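Local coordinates for protein bvu-3222 (Bacteroides vulgatus ATCC 8482, PDB 3FYF) that is of unknown function but belongs to the DUF4251 family, is probably exported to the periplasm and is found as a two-chain assembly, at residues Ala39-Ala42 / Leu43-Gly46; Val55-Arg58 / Asn59-Arg63; Asp32-Ser35 / Tyr36-Ile40. All coordinates share one frame; numbering follows the deposited sequence.

Interaction 1: residues Ala39-Ala42 / Leu43-Gly46; sequences AINA and LKNG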
loop_
_atom_site.group_PDB
_atom_site.type_symbol
_atom_site.label_atom_id
_atom_site.label_comp_id
_atom_site.label_asym_id
_atom_site.label_seq_id
_atom_site.Cartn_x
_atom_site.Cartn_y
_atom_site.Cartn_z
ATOM N N ALA B 39 -1.261 9.111 -17.031
ATOM C CA ALA B 39 -2.120 9.379 -15.873
ATOM C C ALA B 39 -2.499 10.861 -15.779
ATOM O O ALA B 39 -3.654 11.185 -15.507
ATOM C CB ALA B 39 -1.456 8.905 -14.578
ATOM N N ILE B 40 -1.519 11.738 -16.006
ATOM C CA ILE B 40 -1.713 13.198 -16.068
ATOM C C ILE B 40 -2.771 13.556 -17.113
ATOM O O ILE B 40 -3.744 14.254 -16.808
ATOM C CB ILE B 40 -0.375 13.934 -16.412
ATOM C CG1 ILE B 40 0.664 13.742 -15.309
ATOM C CG2 ILE B 40 -0.592 15.434 -16.682
ATOM C CD1 ILE B 40 0.424 14.567 -14.088
ATOM N N ASN B 41 -2.578 13.047 -18.332
ATOM C CA ASN B 41 -3.507 13.257 -19.449
ATOM C C ASN B 41 -4.886 12.647 -19.231
ATOM O O ASN B 41 -5.886 13.189 -19.698
ATOM C CB ASN B 41 -2.908 12.739 -20.759
ATOM C CG ASN B 41 -1.703 13.548 -21.210
ATOM O OD1 ASN B 41 -1.529 14.705 -20.825
ATOM N ND2 ASN B 41 -0.863 12.936 -22.031
ATOM N N ALA B 42 -4.936 11.529 -18.510
ATOM C CA ALA B 42 -6.205 10.913 -18.140
ATOM C C ALA B 42 -6.966 11.783 -17.147
ATOM O O ALA B 42 -8.192 11.888 -17.224
ATOM C CB ALA B 42 -5.982 9.538 -17.570
ATOM N N LEU B 43 -6.235 12.409 -16.227
ATOM C CA LEU B 43 -6.838 13.282 -15.216
ATOM C C LEU B 43 -7.320 14.594 -15.826
ATOM O O LEU B 43 -8.389 15.079 -15.471
ATOM C CB LEU B 43 -5.858 13.575 -14.074
ATOM C CG LEU B 43 -5.524 12.485 -13.050
ATOM C CD1 LEU B 43 -4.322 12.922 -12.215
ATOM C CD2 LEU B 43 -6.707 12.146 -12.153
ATOM N N LYS B 44 -6.515 15.147 -16.734
ATOM C CA LYS B 44 -6.824 16.383 -17.454
ATOM C C LYS B 44 -8.081 16.235 -18.297
ATOM O O LYS B 44 -8.948 17.105 -18.282
ATOM C CB LYS B 44 -5.651 16.793 -18.352
ATOM C CG LYS B 44 -4.507 17.456 -17.615
ATOM C CD LYS B 44 -3.406 17.892 -18.561
ATOM C CE LYS B 44 -2.312 18.653 -17.818
ATOM N NZ LYS B 44 -2.807 19.920 -17.211
ATOM N N ASN B 45 -8.184 15.113 -19.006
ATOM C CA ASN B 45 -9.330 14.852 -19.876
ATOM C C ASN B 45 -10.551 14.262 -19.154
ATOM O O ASN B 45 -11.594 14.035 -19.776
ATOM C CB ASN B 45 -8.910 13.981 -21.065
ATOM C CG ASN B 45 -7.822 14.631 -21.912
ATOM O OD1 ASN B 45 -6.939 13.949 -22.435
ATOM N ND2 ASN B 45 -7.879 15.956 -22.047
ATOM N N GLY B 46 -10.412 14.029 -17.847
ATOM C CA GLY B 46 -11.493 13.519 -17.001
ATOM C C GLY B 46 -11.962 12.125 -17.376
ATOM O O GLY B 46 -13.139 11.794 -17.223
#
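Ala39-Ala42 and Leu43-Gly46 form the last turns of one helix, where the carbonyls of Ala39, Ile40 and Asn41 receive the amides of Leu43, Lys44 and Asn45 four residues on, and the chain then leaves the helix at Gly46. The middle bond, Lys44 N to Ile40 O, is 2.9 Å long and has its donor in the carbonyl plane; the last, Asn45 N to Asn41 O at 3.1 Å, comes from above the plane of the Asn41 carbonyl. Gly46, with phi 64°, closes the helix in a Schellman motif, and its N makes a weak 3.3 Å bond to Leu43 O. Ile40 and Lys44 run side by side, with CE of Lys44 3.8 Å from CG2 of Ile40, which also rests on Val119 and Leu138. The lysine chain is extended until chi4 (-63°), where it bends. Leu43 folds back over the preceding turn, its CG 3.4 Å from Ala39 O, because CG lies anti to its own carbonyl carbon, chi1 -73°. In the model OD1 of Asn45 faces Asn41 O at 3.0 Å, acceptor against acceptor, so the assignment of its amide is doubtful. Leu43 is the main anchor inward, reaching Val119, Tyr121, Leu138, Phe48 and Met111 of the sheet, while Ala42 packs on Phe48. The chemistry is thus divided: small and branched apolar groups fasten the helix to the strands, the methylenes of Lys44 extend that greasy surface before the charge is reached, and positive phi at Gly46 reverses the chain out of the helix.

Interaction 2: residues Val55-Arg58 / Asn59-Arg63; sequences VVFR and NGIMR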
loop_
_atom_site.group_PDB
_atom_site.type_symbol
_atom_site.label_atom_id
_atom_site.label_comp_id
_atom_site.label_asym_id
_atom_site.label_seq_id
_atom_site.Cartn_x
_atom_site.Cartn_y
_atom_site.Cartn_z
ATOM N N VAL B 55 -6.695 -1.752 -0.086
ATOM C CA VAL B 55 -7.664 -0.852 0.508
ATOM C C VAL B 55 -7.331 -0.746 1.985
ATOM O O VAL B 55 -7.035 -1.757 2.609
ATOM C CB VAL B 55 -9.130 -1.357 0.276
ATOM C CG1 VAL B 55 -10.117 -0.627 1.150
ATOM C CG2 VAL B 55 -9.520 -1.215 -1.203
ATOM N N VAL B 56 -7.336 0.484 2.509
ATOM C CA VAL B 56 -7.088 0.770 3.931
ATOM C C VAL B 56 -8.333 1.420 4.551
ATOM O O VAL B 56 -8.855 2.404 4.034
ATOM C CB VAL B 56 -5.823 1.678 4.142
ATOM C CG1 VAL B 56 -5.526 1.888 5.624
ATOM C CG2 VAL B 56 -4.596 1.074 3.452
ATOM N N PHE B 57 -8.792 0.853 5.660
ATOM C CA PHE B 57 -9.999 1.300 6.349
ATOM C C PHE B 57 -9.628 2.212 7.504
ATOM O O PHE B 57 -8.453 2.291 7.877
ATOM C CB PHE B 57 -10.801 0.084 6.840
ATOM C CG PHE B 57 -11.186 -0.865 5.733
ATOM C CD1 PHE B 57 -12.381 -0.689 5.036
ATOM C CD2 PHE B 57 -10.345 -1.918 5.371
ATOM C CE1 PHE B 57 -12.737 -1.550 4.010
ATOM C CE2 PHE B 57 -10.683 -2.777 4.339
ATOM C CZ PHE B 57 -11.882 -2.599 3.660
ATOM N N ARG B 58 -10.620 2.903 8.070
ATOM C CA ARG B 58 -10.366 3.874 9.145
ATOM C C ARG B 58 -9.974 3.216 10.473
ATOM O O ARG B 58 -9.429 3.873 11.362
ATOM C CB ARG B 58 -11.550 4.840 9.338
ATOM C CG ARG B 58 -12.824 4.221 9.911
ATOM C CD ARG B 58 -13.758 5.310 10.454
ATOM N NE ARG B 58 -13.414 5.705 11.822
ATOM C CZ ARG B 58 -14.219 5.572 12.877
ATOM N NH1 ARG B 58 -13.805 5.959 14.078
ATOM N NH2 ARG B 58 -15.440 5.065 12.739
ATOM N N ASN B 59 -10.254 1.922 10.599
ATOM C CA ASN B 59 -9.773 1.146 11.737
ATOM C C ASN B 59 -8.361 0.572 11.544
ATOM O O ASN B 59 -7.928 -0.288 12.309
ATOM C CB ASN B 59 -10.789 0.065 12.141
ATOM C CG ASN B 59 -10.891 -1.074 11.147
ATOM O OD1 ASN B 59 -10.401 -1.005 10.015
ATOM N ND2 ASN B 59 -11.553 -2.140 11.572
ATOM N N GLY B 60 -7.662 1.043 10.511
ATOM C CA GLY B 60 -6.272 0.664 10.261
ATOM C C GLY B 60 -6.058 -0.635 9.500
ATOM O O GLY B 60 -4.925 -0.973 9.163
ATOM N N ILE B 61 -7.142 -1.363 9.224
ATOM C CA ILE B 61 -7.062 -2.618 8.481
ATOM C C ILE B 61 -6.698 -2.330 7.040
ATOM O O ILE B 61 -7.280 -1.446 6.428
ATOM C CB ILE B 61 -8.399 -3.413 8.562
ATOM C CG1 ILE B 61 -8.557 -4.035 9.942
ATOM C CG2 ILE B 61 -8.501 -4.522 7.479
ATOM C CD1 ILE B 61 -9.918 -4.627 10.152
ATOM N N MET B 62 -5.733 -3.077 6.513
ATOM C CA MET B 62 -5.456 -3.086 5.083
ATOM C C MET B 62 -5.596 -4.488 4.497
ATOM O O MET B 62 -5.181 -5.474 5.107
ATOM C CB MET B 62 -4.054 -2.538 4.805
ATOM C CG MET B 62 -2.989 -3.610 4.646
ATOM S SD MET B 62 -2.828 -4.183 2.944
ATOM C CE MET B 62 -1.779 -5.619 3.169
ATOM N N ARG B 63 -6.185 -4.564 3.309
ATOM C CA ARG B 63 -6.340 -5.815 2.599
ATOM C C ARG B 63 -5.908 -5.633 1.156
ATOM O O ARG B 63 -6.282 -4.648 0.515
ATOM C CB ARG B 63 -7.794 -6.277 2.657
ATOM C CG ARG B 63 -7.959 -7.714 3.118
ATOM C CD ARG B 63 -8.069 -8.673 1.965
ATOM N NE ARG B 63 -8.282 -10.044 2.419
ATOM C CZ ARG B 63 -7.904 -11.118 1.736
ATOM N NH1 ARG B 63 -8.145 -12.327 2.221
ATOM N NH2 ARG B 63 -7.278 -10.984 0.571
#
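The carbonyl oxygen of Ile61 is approached by three groups from the facing strand: Phe57 N donates to it at 2.9 Å in a nearly straight bond (169° at the hydrogen), Val56 CA makes a CA-H...O contact at 3.3 Å, and CD2 of the Phe57 ring meets it at the ring edge. Gly60 N returns a 3.0 Å bond to Phe57 O, completing a type I turn from Phe57 to Gly60. With Gly60 at positive phi, this is a hairpin with a classic G1 bulge. Asn59 curls back over the turn, chi1 71°, so that OD1 lies 3.4 Å from Phe57 CB and accepts a weak bond from Ile61 N. CG2 of Ile61 touches Phe57 CD2 at 3.8 Å, while Val55 CG1 lies over one face of that ring. Val56 CG2 meets Met62 CB on the other face of the hairpin. Beyond, Val55 and Arg63 pair through two backbone bonds. The hairpin hangs on strand 158-166 through Val56 and Thr159, with Phe85 edge-to-face against Phe57; on its 62-64 strand, Met62 O is hydrogen-bonded to Thr139 OG1 of the second subunit.

Interaction 3: residues Asp32-Ser35 / Tyr36-Ile40; sequences DSVS and YVQAI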
loop_
_atom_site.group_PDB
_atom_site.type_symbol
_atom_site.label_atom_id
_atom_site.label_comp_id
_atom_site.label_asym_id
_atom_site.label_seq_id
_atom_site.Cartn_x
_atom_site.Cartn_y
_atom_site.Cartn_z
ATOM N N ASP B 32 7.814 4.115 -15.921
ATOM C CA ASP B 32 7.012 4.800 -14.916
ATOM C C ASP B 32 6.730 6.233 -15.350
ATOM O O ASP B 32 5.653 6.761 -15.079
ATOM C CB ASP B 32 7.684 4.737 -13.540
ATOM C CG ASP B 32 7.442 3.413 -12.835
ATOM O OD1 ASP B 32 6.494 2.693 -13.223
ATOM O OD2 ASP B 32 8.197 3.089 -11.891
ATOM N N SER B 33 7.687 6.836 -16.054
ATOM C CA SER B 33 7.489 8.140 -16.678
ATOM C C SER B 33 6.415 8.132 -17.772
ATOM O O SER B 33 5.630 9.082 -17.880
ATOM C CB SER B 33 8.812 8.686 -17.208
ATOM O OG SER B 33 9.647 9.063 -16.125
ATOM N N VAL B 34 6.373 7.059 -18.564
ATOM C CA VAL B 34 5.341 6.886 -19.600
ATOM C C VAL B 34 3.948 6.789 -18.971
ATOM O O VAL B 34 3.015 7.489 -19.388
ATOM C CB VAL B 34 5.645 5.656 -20.517
ATOM C CG1 VAL B 34 4.398 5.181 -21.270
ATOM C CG2 VAL B 34 6.772 5.983 -21.495
ATOM N N SER B 35 3.835 5.945 -17.946
ATOM C CA SER B 35 2.595 5.757 -17.196
ATOM C C SER B 35 2.141 7.032 -16.480
ATOM O O SER B 35 0.944 7.266 -16.335
ATOM C CB SER B 35 2.768 4.631 -16.180
ATOM O OG SER B 35 3.464 3.538 -16.745
ATOM N N TYR B 36 3.111 7.835 -16.039
ATOM C CA TYR B 36 2.867 9.125 -15.403
ATOM C C TYR B 36 2.144 10.104 -16.324
ATOM O O TYR B 36 1.084 10.608 -15.964
ATOM C CB TYR B 36 4.190 9.721 -14.917
ATOM C CG TYR B 36 4.115 11.123 -14.359
ATOM C CD1 TYR B 36 3.339 11.412 -13.239
ATOM C CD2 TYR B 36 4.857 12.153 -14.930
ATOM C CE1 TYR B 36 3.292 12.690 -12.714
ATOM C CE2 TYR B 36 4.811 13.440 -14.414
ATOM C CZ TYR B 36 4.026 13.698 -13.303
ATOM O OH TYR B 36 3.978 14.964 -12.784
ATOM N N VAL B 37 2.720 10.345 -17.505
ATOM C CA VAL B 37 2.169 11.249 -18.524
ATOM C C VAL B 37 0.765 10.802 -18.962
ATOM O O VAL B 37 -0.149 11.628 -19.084
ATOM C CB VAL B 37 3.141 11.383 -19.736
ATOM C CG1 VAL B 37 2.552 12.254 -20.844
ATOM C CG2 VAL B 37 4.491 11.948 -19.285
ATOM N N GLN B 38 0.597 9.493 -19.152
ATOM C CA GLN B 38 -0.716 8.887 -19.403
ATOM C C GLN B 38 -1.725 9.129 -18.282
ATOM O O GLN B 38 -2.913 9.309 -18.557
ATOM C CB GLN B 38 -0.582 7.382 -19.642
ATOM C CG GLN B 38 -0.061 6.999 -21.027
ATOM C CD GLN B 38 0.049 5.493 -21.221
ATOM O OE1 GLN B 38 -0.120 4.711 -20.281
ATOM N NE2 GLN B 38 0.337 5.079 -22.451
ATOM N N ALA B 39 -1.261 9.111 -17.031
ATOM C CA ALA B 39 -2.120 9.379 -15.873
ATOM C C ALA B 39 -2.499 10.861 -15.779
ATOM O O ALA B 39 -3.654 11.185 -15.507
ATOM C CB ALA B 39 -1.456 8.905 -14.578
ATOM N N ILE B 40 -1.519 11.738 -16.006
ATOM C CA ILE B 40 -1.713 13.198 -16.068
ATOM C C ILE B 40 -2.771 13.556 -17.113
ATOM O O ILE B 40 -3.744 14.254 -16.808
ATOM C CB ILE B 40 -0.375 13.934 -16.412
ATOM C CG1 ILE B 40 0.664 13.742 -15.309
ATOM C CG2 ILE B 40 -0.592 15.434 -16.682
ATOM C CD1 ILE B 40 0.424 14.567 -14.088
#
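Asp32, Ser33, Val34 and Ser35 each offer a backbone carbonyl to the amide four residues further along, those of Tyr36, Val37, Gln38 and Ala39, so each backbone carbonyl of 32-35 is taken up. The shortest of these bonds, Tyr36 N to Asp32 O, measures 2.9 Å. The longest, Val37 N to Ser33 O, measures 3.2 Å and is close to straight at 170°. Ile40 N carries the ladder on, bonding to Tyr36 O at 2.8 Å. Ser33 O has further company: Tyr36 CB approaches to 3.4 Å, CG2 of Val37 comes equally near, and the oxygen lies at the edge of the Tyr36 ring. That ring leaves the helix with CG anti to the backbone N (chi1 174°), which brings one of its faces against Ile40 CG1, 3.8 Å above the plane and off toward the rim. Its hydroxyl is held further off, by a hydrogen bond to Gly117 O. The two serine hydroxyls are satisfied within the helix itself, Ser33 OG by Ala29 O and Ser35 OG by Gln31 O, each one turn back. Gln38 stretches out beyond CG, its CG 3.5 Å from Val34 O. Asp32 OD2 has a long, weak ion pair with Arg63 of the second subunit. The chemistry implies a helix that answers its own backbone groups here and both serine hydroxyls, the latter through carbonyls one turn back, while the Tyr36 hydroxyl ties it to the loop at Gly117.

Interactions 3 and 1 follow one another on helix 27-44, sharing Ala39 and Ile40, with centres about 10 Å apart; interaction 3 lies upstream and interaction 1 ends the helix. Interaction 2 comes later in the chain, in the hairpin of strands 54-57 and 62-64, on the opposite side of the chain's centre, its centre about 28 Å from that of interaction 1 and about 27 Å from that of interaction 3. The helix packs on strands such as 132-138 of the antiparallel sheet; the hairpin is part of that sheet, joined to strand 158-166. A long, weak ion pair between Arg63 and Asp32 of different subunits places one copy's hairpin near the other's helix.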